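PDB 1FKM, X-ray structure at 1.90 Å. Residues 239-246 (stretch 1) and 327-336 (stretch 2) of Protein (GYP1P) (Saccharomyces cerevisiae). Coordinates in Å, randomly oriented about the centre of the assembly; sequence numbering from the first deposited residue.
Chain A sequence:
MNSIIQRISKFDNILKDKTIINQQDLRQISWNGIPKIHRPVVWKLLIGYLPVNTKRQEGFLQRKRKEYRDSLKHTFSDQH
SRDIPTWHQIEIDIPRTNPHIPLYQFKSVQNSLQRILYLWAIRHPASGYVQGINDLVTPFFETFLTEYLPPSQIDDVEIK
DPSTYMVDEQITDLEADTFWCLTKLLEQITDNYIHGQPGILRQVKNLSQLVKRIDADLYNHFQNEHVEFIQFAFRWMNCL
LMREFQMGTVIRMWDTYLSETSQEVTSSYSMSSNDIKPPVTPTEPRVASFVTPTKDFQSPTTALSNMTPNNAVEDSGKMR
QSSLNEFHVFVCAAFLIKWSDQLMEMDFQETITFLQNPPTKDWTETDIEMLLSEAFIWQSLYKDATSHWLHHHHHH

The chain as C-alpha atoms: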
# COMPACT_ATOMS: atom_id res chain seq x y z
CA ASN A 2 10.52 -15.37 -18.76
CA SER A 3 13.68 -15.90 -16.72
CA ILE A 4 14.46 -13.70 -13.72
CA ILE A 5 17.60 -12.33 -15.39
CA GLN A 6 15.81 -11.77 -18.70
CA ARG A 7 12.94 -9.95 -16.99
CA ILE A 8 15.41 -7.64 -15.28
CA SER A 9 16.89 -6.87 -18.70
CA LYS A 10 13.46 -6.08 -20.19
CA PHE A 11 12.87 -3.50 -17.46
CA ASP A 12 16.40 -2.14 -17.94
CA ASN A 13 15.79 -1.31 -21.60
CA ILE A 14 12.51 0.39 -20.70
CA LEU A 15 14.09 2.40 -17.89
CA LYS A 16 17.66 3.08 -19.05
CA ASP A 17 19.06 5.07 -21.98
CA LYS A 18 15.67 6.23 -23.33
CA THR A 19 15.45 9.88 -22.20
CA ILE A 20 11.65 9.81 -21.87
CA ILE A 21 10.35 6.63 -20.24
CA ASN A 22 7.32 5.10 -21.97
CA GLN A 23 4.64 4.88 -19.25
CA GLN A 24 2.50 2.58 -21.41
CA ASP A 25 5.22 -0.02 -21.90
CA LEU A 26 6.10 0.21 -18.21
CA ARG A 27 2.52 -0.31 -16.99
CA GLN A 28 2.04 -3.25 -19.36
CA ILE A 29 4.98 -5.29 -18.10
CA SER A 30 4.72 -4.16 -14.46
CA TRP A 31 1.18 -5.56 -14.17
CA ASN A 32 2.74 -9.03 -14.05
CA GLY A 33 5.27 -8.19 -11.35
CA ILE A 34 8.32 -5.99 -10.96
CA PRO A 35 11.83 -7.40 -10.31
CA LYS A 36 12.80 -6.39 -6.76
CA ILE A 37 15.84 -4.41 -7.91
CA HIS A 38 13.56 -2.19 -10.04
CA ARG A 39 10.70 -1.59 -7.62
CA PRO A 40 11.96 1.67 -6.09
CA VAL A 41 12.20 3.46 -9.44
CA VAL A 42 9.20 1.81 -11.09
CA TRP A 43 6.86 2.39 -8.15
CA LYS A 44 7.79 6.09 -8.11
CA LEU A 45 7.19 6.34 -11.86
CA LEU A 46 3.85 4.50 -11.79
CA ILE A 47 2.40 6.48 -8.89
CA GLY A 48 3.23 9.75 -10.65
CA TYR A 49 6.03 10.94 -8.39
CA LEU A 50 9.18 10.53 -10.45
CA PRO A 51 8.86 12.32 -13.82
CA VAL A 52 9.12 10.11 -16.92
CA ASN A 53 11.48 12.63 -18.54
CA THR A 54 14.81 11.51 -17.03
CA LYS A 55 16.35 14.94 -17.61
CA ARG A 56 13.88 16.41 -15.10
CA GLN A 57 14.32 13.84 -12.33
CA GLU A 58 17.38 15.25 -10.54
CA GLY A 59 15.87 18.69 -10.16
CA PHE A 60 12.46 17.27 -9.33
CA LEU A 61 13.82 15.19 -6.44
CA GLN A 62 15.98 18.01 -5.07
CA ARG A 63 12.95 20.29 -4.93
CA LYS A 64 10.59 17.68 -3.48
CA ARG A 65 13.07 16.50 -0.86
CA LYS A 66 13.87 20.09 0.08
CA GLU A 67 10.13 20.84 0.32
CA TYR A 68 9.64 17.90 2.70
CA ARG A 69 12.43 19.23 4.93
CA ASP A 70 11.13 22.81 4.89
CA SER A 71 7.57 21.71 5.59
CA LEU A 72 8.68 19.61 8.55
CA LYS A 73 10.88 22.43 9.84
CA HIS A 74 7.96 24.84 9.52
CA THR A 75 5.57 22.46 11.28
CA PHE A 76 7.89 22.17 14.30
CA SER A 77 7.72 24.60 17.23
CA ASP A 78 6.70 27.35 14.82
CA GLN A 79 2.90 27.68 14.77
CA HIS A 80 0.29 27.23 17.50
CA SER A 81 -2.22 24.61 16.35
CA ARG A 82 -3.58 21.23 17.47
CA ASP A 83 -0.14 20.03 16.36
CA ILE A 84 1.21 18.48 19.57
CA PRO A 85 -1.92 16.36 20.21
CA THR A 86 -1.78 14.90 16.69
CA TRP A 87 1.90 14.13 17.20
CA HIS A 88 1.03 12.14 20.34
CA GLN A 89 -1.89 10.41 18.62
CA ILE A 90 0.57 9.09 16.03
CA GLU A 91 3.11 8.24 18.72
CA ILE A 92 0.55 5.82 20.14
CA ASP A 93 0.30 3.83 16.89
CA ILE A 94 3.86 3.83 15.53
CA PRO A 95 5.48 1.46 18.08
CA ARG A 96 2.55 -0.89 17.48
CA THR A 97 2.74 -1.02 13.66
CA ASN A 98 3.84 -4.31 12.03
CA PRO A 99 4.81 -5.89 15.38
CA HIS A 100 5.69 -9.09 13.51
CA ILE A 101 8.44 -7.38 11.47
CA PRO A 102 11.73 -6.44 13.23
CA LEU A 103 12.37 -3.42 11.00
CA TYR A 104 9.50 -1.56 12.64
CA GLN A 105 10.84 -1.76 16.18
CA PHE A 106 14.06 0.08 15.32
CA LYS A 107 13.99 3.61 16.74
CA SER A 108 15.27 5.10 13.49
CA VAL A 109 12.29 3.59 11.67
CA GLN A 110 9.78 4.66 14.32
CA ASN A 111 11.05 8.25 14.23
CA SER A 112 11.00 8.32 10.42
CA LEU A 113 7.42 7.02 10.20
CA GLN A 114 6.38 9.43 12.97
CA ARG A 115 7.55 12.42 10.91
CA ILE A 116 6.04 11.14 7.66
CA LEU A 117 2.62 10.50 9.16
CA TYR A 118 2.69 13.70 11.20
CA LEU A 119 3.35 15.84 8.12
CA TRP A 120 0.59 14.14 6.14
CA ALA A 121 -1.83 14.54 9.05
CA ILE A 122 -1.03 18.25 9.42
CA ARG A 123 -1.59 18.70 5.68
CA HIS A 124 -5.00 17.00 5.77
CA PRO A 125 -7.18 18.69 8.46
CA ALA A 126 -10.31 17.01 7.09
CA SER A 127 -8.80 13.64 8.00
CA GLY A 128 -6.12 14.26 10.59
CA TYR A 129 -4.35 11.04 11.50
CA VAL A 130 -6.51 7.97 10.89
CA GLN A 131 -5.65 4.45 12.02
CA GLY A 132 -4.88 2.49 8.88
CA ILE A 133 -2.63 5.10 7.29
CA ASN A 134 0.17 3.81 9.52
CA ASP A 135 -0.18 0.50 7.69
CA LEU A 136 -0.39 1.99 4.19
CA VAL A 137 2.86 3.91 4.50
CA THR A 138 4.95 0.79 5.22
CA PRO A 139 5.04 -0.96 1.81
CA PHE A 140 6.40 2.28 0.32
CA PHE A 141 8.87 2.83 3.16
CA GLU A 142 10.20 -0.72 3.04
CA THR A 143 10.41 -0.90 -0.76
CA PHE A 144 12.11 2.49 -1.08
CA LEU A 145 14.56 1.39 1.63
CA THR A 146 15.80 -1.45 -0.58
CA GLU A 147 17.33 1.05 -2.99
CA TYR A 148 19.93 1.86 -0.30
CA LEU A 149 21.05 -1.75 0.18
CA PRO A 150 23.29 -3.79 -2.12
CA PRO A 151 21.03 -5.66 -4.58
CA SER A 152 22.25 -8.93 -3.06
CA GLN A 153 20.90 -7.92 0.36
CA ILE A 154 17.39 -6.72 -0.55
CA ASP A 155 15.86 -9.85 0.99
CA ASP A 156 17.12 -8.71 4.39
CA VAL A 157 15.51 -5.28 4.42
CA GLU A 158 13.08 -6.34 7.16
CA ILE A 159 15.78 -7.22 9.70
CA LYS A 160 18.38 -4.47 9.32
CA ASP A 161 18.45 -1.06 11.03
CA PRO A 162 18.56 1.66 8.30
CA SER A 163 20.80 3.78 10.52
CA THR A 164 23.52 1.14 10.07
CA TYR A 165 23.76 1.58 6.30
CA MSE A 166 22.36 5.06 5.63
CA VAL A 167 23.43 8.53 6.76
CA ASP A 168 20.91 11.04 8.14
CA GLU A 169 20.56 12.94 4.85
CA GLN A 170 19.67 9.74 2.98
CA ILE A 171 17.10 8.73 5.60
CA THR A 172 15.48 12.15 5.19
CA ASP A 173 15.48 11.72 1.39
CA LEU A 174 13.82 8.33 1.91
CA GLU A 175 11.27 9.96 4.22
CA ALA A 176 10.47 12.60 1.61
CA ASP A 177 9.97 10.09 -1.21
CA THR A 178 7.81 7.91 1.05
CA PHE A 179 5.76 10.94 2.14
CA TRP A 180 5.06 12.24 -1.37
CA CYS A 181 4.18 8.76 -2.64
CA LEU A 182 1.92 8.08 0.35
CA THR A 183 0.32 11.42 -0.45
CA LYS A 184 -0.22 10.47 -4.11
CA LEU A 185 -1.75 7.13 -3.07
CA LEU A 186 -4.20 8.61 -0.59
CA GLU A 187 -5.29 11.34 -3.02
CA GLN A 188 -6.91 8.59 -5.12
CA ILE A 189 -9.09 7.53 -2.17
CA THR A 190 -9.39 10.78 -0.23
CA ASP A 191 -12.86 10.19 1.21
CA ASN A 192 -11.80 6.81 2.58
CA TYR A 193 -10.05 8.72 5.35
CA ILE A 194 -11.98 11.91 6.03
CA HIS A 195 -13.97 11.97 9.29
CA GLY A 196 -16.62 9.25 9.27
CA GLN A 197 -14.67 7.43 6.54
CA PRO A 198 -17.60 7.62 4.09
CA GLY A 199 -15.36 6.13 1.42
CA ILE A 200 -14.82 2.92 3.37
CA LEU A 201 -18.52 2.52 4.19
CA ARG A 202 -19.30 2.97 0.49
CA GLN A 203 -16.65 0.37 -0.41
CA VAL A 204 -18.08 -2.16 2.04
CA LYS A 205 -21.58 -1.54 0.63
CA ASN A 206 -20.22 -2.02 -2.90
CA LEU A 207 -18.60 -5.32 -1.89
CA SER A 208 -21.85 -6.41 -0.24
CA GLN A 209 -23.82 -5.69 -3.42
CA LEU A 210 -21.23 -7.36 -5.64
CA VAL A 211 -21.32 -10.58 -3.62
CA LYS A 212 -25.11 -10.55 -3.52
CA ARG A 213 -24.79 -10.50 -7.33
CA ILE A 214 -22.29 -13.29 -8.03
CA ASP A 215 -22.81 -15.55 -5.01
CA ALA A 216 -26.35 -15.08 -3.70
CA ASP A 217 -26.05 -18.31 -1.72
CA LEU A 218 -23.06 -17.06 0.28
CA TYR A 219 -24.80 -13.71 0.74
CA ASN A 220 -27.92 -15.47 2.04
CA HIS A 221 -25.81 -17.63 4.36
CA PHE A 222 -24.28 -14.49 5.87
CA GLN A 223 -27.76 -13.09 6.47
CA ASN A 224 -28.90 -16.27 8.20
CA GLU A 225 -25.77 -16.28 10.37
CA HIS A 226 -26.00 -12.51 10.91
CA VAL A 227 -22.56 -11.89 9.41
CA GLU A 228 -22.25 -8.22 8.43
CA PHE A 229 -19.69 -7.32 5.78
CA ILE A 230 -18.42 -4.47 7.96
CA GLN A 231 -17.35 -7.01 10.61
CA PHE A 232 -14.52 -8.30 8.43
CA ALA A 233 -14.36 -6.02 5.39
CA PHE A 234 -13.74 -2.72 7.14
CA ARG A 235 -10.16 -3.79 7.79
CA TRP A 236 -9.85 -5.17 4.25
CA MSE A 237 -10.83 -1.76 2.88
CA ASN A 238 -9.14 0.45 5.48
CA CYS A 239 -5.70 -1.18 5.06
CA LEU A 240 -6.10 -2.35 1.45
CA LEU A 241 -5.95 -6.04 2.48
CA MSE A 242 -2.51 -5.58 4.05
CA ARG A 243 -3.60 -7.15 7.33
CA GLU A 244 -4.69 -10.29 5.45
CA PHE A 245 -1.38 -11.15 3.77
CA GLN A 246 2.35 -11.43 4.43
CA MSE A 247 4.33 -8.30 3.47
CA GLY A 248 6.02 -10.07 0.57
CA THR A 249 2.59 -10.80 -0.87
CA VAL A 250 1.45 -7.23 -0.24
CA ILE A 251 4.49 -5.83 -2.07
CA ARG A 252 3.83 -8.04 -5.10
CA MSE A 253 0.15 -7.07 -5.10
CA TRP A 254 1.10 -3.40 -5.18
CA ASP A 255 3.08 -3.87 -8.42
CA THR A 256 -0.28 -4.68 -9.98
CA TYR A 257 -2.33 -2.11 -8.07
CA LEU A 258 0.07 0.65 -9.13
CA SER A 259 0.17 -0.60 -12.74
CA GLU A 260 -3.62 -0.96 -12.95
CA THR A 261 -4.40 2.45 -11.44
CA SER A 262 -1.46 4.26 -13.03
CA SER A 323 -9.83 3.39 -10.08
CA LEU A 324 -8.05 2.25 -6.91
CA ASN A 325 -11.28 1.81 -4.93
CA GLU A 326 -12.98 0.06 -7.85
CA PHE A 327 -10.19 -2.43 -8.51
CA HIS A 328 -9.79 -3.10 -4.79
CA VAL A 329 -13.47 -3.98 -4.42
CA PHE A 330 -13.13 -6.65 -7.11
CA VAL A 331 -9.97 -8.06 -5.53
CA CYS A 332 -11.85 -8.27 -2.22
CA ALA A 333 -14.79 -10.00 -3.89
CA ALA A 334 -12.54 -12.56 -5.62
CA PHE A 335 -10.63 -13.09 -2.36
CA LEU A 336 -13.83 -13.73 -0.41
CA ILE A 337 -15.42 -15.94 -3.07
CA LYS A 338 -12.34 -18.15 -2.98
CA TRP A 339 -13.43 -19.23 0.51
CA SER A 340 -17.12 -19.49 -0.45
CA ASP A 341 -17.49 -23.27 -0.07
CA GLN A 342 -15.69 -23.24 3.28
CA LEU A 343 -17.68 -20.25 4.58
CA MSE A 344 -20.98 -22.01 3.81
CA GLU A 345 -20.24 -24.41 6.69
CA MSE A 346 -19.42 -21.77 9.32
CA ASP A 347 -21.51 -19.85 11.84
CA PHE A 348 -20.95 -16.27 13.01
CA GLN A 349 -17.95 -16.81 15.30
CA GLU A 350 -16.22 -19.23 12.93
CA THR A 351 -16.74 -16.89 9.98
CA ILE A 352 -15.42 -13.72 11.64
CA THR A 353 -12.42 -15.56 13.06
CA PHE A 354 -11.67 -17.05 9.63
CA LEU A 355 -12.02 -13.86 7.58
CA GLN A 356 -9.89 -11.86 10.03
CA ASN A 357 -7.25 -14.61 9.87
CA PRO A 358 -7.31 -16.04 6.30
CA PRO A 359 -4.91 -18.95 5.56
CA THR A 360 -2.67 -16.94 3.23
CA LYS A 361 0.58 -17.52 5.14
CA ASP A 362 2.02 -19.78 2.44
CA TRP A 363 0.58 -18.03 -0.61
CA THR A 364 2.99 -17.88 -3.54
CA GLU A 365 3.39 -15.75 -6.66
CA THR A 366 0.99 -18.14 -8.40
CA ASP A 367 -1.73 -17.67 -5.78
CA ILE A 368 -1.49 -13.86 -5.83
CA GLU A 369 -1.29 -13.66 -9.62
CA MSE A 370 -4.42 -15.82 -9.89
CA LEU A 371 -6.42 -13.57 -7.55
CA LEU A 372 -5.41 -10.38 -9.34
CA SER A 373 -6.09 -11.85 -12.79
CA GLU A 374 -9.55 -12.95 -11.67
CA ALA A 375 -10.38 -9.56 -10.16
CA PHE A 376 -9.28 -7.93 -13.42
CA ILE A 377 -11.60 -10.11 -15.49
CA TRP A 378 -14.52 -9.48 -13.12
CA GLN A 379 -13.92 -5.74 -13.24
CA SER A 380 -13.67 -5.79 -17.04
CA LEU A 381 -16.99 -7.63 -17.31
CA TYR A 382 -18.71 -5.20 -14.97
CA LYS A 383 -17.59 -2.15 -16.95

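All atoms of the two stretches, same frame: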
# COMPACT_ATOMS: atom_id res chain seq x y z
N CYS A 239 -7.14 -0.94 5.23
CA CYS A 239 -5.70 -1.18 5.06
C CYS A 239 -5.37 -1.83 3.72
O CYS A 239 -4.29 -2.39 3.55
CB CYS A 239 -5.19 -2.07 6.20
SG CYS A 239 -5.72 -1.55 7.85
N LEU A 240 -6.29 -1.75 2.76
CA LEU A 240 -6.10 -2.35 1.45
C LEU A 240 -5.60 -3.80 1.52
O LEU A 240 -4.63 -4.17 0.85
CB LEU A 240 -5.14 -1.50 0.61
CG LEU A 240 -5.59 -0.09 0.22
CD1 LEU A 240 -4.51 0.57 -0.63
CD2 LEU A 240 -6.90 -0.15 -0.55
N LEU A 241 -6.28 -4.62 2.32
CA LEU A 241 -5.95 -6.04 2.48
C LEU A 241 -4.59 -6.36 3.09
O LEU A 241 -4.23 -7.54 3.24
CB LEU A 241 -6.08 -6.77 1.14
CG LEU A 241 -7.50 -7.10 0.66
CD1 LEU A 241 -7.46 -7.70 -0.74
CD2 LEU A 241 -8.13 -8.08 1.64
N MSE A 242 -3.83 -5.34 3.47
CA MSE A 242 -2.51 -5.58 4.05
C MSE A 242 -2.50 -6.47 5.29
O MSE A 242 -1.56 -7.24 5.50
CB MSE A 242 -1.85 -4.27 4.42
CG MSE A 242 -1.31 -3.49 3.25
SE MSE A 242 -0.35 -1.99 3.98
CE MSE A 242 1.00 -2.97 4.96
N ARG A 243 -3.54 -6.37 6.11
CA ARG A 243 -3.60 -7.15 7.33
C ARG A 243 -4.05 -8.59 7.08
O ARG A 243 -4.19 -9.37 8.02
CB ARG A 243 -4.56 -6.48 8.32
CG ARG A 243 -4.21 -5.02 8.59
CD ARG A 243 -2.97 -4.90 9.46
NE ARG A 243 -3.28 -5.18 10.85
CZ ARG A 243 -4.06 -4.41 11.61
NH1 ARG A 243 -4.60 -3.32 11.11
NH2 ARG A 243 -4.29 -4.75 12.87
N GLU A 244 -4.25 -8.94 5.81
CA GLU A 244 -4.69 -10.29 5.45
C GLU A 244 -3.62 -11.10 4.73
O GLU A 244 -3.85 -12.26 4.38
CB GLU A 244 -5.92 -10.22 4.55
CG GLU A 244 -6.91 -9.11 4.87
CD GLU A 244 -7.32 -9.11 6.32
OE1 GLU A 244 -7.66 -10.20 6.84
OE2 GLU A 244 -7.32 -8.03 6.94
N PHE A 245 -2.46 -10.48 4.48
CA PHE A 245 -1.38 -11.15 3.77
C PHE A 245 -0.02 -10.85 4.38
O PHE A 245 0.12 -9.92 5.18
CB PHE A 245 -1.32 -10.69 2.30
CG PHE A 245 -2.55 -11.00 1.51
CD1 PHE A 245 -2.78 -12.29 1.04
CD2 PHE A 245 -3.46 -10.00 1.19
CE1 PHE A 245 -3.91 -12.58 0.26
CE2 PHE A 245 -4.58 -10.28 0.41
CZ PHE A 245 -4.81 -11.58 -0.05
N GLN A 246 0.98 -11.64 3.98
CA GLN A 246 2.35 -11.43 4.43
C GLN A 246 2.86 -10.23 3.63
O GLN A 246 2.39 -10.00 2.52
CB GLN A 246 3.22 -12.65 4.10
CG GLN A 246 2.80 -13.93 4.83
CD GLN A 246 2.86 -13.77 6.33
OE1 GLN A 246 3.89 -13.41 6.89
NE2 GLN A 246 1.74 -14.04 7.00
N PHE A 327 -10.97 -1.21 -8.37
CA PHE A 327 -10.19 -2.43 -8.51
C PHE A 327 -10.09 -3.19 -7.19
O PHE A 327 -10.17 -4.42 -7.16
CB PHE A 327 -8.78 -2.13 -9.03
CG PHE A 327 -7.98 -3.35 -9.33
CD1 PHE A 327 -8.43 -4.27 -10.28
CD2 PHE A 327 -6.79 -3.62 -8.66
CE1 PHE A 327 -7.71 -5.44 -10.56
CE2 PHE A 327 -6.06 -4.77 -8.92
CZ PHE A 327 -6.52 -5.69 -9.88
N HIS A 328 -9.92 -2.46 -6.09
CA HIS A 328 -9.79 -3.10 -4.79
C HIS A 328 -11.05 -3.86 -4.40
O HIS A 328 -10.97 -4.94 -3.80
CB HIS A 328 -9.46 -2.08 -3.69
CG HIS A 328 -9.12 -2.71 -2.38
ND1 HIS A 328 -8.07 -3.59 -2.23
CD2 HIS A 328 -9.70 -2.61 -1.16
CE1 HIS A 328 -8.03 -4.01 -0.98
NE2 HIS A 328 -9.00 -3.43 -0.31
N VAL A 329 -12.21 -3.32 -4.74
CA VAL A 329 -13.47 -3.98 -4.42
C VAL A 329 -13.55 -5.33 -5.14
O VAL A 329 -14.02 -6.31 -4.57
CB VAL A 329 -14.69 -3.12 -4.82
CG1 VAL A 329 -15.97 -3.94 -4.73
CG2 VAL A 329 -14.79 -1.92 -3.90
N PHE A 330 -13.10 -5.39 -6.39
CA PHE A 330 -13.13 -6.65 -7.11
C PHE A 330 -12.13 -7.66 -6.57
O PHE A 330 -12.40 -8.86 -6.55
CB PHE A 330 -12.92 -6.41 -8.61
CG PHE A 330 -14.13 -5.87 -9.30
CD1 PHE A 330 -15.16 -6.73 -9.68
CD2 PHE A 330 -14.28 -4.50 -9.52
CE1 PHE A 330 -16.33 -6.23 -10.26
CE2 PHE A 330 -15.45 -3.99 -10.10
CZ PHE A 330 -16.48 -4.86 -10.47
N VAL A 331 -10.97 -7.17 -6.12
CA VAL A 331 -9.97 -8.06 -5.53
C VAL A 331 -10.55 -8.64 -4.24
O VAL A 331 -10.39 -9.83 -3.95
CB VAL A 331 -8.66 -7.29 -5.20
CG1 VAL A 331 -7.71 -8.18 -4.40
CG2 VAL A 331 -7.98 -6.85 -6.49
N CYS A 332 -11.24 -7.81 -3.47
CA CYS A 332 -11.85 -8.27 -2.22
C CYS A 332 -12.95 -9.29 -2.49
O CYS A 332 -13.09 -10.26 -1.75
CB CYS A 332 -12.43 -7.09 -1.43
SG CYS A 332 -11.18 -6.07 -0.61
N ALA A 333 -13.72 -9.07 -3.55
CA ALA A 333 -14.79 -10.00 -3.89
C ALA A 333 -14.20 -11.35 -4.32
O ALA A 333 -14.67 -12.40 -3.88
CB ALA A 333 -15.65 -9.42 -5.02
N ALA A 334 -13.17 -11.32 -5.16
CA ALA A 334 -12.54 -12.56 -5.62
C ALA A 334 -11.87 -13.29 -4.46
O ALA A 334 -11.88 -14.53 -4.41
CB ALA A 334 -11.52 -12.25 -6.72
N PHE A 335 -11.30 -12.53 -3.53
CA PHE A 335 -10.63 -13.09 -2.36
C PHE A 335 -11.66 -13.83 -1.51
O PHE A 335 -11.46 -15.00 -1.16
CB PHE A 335 -9.99 -11.96 -1.54
CG PHE A 335 -9.21 -12.43 -0.34
CD1 PHE A 335 -8.16 -13.33 -0.47
CD2 PHE A 335 -9.49 -11.92 0.93
CE1 PHE A 335 -7.40 -13.72 0.63
CE2 PHE A 335 -8.73 -12.30 2.04
CZ PHE A 335 -7.68 -13.20 1.89
N LEU A 336 -12.76 -13.15 -1.21
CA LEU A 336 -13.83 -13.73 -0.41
C LEU A 336 -14.43 -14.96 -1.07
O LEU A 336 -14.57 -16.01 -0.43
CB LEU A 336 -14.94 -12.70 -0.18
CG LEU A 336 -16.16 -13.18 0.63
CD1 LEU A 336 -15.72 -13.61 2.04
CD2 LEU A 336 -17.18 -12.07 0.71

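Contact between the turn-containing stretch 239-246 and the helix at 327-336 of GYP1P. The helix presents one side to stretch 1: His-328, Val-331, Cys-332 and Phe-335, which recur along one side of the helix, supply all of its contacts, and no hydrogen bond crosses between the stretches. Together they bury 341 Å², both sides summed. Within the helix the backbone is bonded in the usual i to i+4 pattern, for example Cys-332 N to His-328 O at 2.9 Å and Phe-335 N to Val-331 O at 2.9 Å, so these backbone N and O atoms are paired within the helix, and the side chains make the packing.

Phe-327, at the start of the segment, does not touch stretch 1. His-328 makes the first contact. Its CA-to-CB bond points toward stretch 1, and with chi1 t the imidazole meets the type I' turn that runs from Cys-239 to Met-242, a turn closed by Met-242 N to Cys-239 O at 3.0 Å and marked by the positive phi of Leu-240 (48°) and Leu-241 (64°). Leu-240 sends CA-to-CB sideways, but the end of its side chain comes nearer: CD2 lies over one face of the His-328 ring, 3.8 Å from the ring centroid and only 8° off the ring normal, a CH-pi contact. The backbone joins in, with Leu-240 C 3.5 Å from His-328 CE1. The same CE1 atom of His-328 is 3.5 Å from Leu-241 CG, so one ring carbon touches both central residues of the turn. Both ring nitrogens are hydrogen-bonded elsewhere in the structure, while the ring face takes up Leu-240 CD2.

Val-329 and Phe-330 are out of reach of stretch 1. Nearly one turn of helix beyond His-328, Val-331 (chi1 t) has its CA-to-CB bond pointing toward stretch 1 and places CG1 3.7 Å from Leu-241 CD1. Cys-332 follows, its CA-to-CB bond sideways; SG lies 4.0 Å from Leu-241 CG. Leu-241 (m, t) touches four helix residues in all and has 83 Å² covered, the largest share of any residue here.

Ala-333 and Ala-334 make no contact. Phe-335, chi1 t, ends the series with 73 Å² covered. Its CD2 is 4.1 Å from Leu-241 CD2, and its CE2 is 4.3 Å from Glu-244 CB, so the acidic residue adds its aliphatic base to the packing while both carboxylate oxygens are hydrogen-bonded elsewhere. Glu-244 is tied to the turn by the backbone bond from its N to Leu-241 O, 2.9 Å. Next to it, the CA-to-CB bond of Phe-245 points toward the helix, and its ring meets Phe-335: Phe-245 CZ approaches Phe-335 CE1 to 3.4 Å, and Phe-245 CE2 lies over one face of the Phe-335 ring. The centroids are 5.0 Å apart and the planes meet at 51°, an oblique aromatic pair. Leu-336 lies beyond the contact.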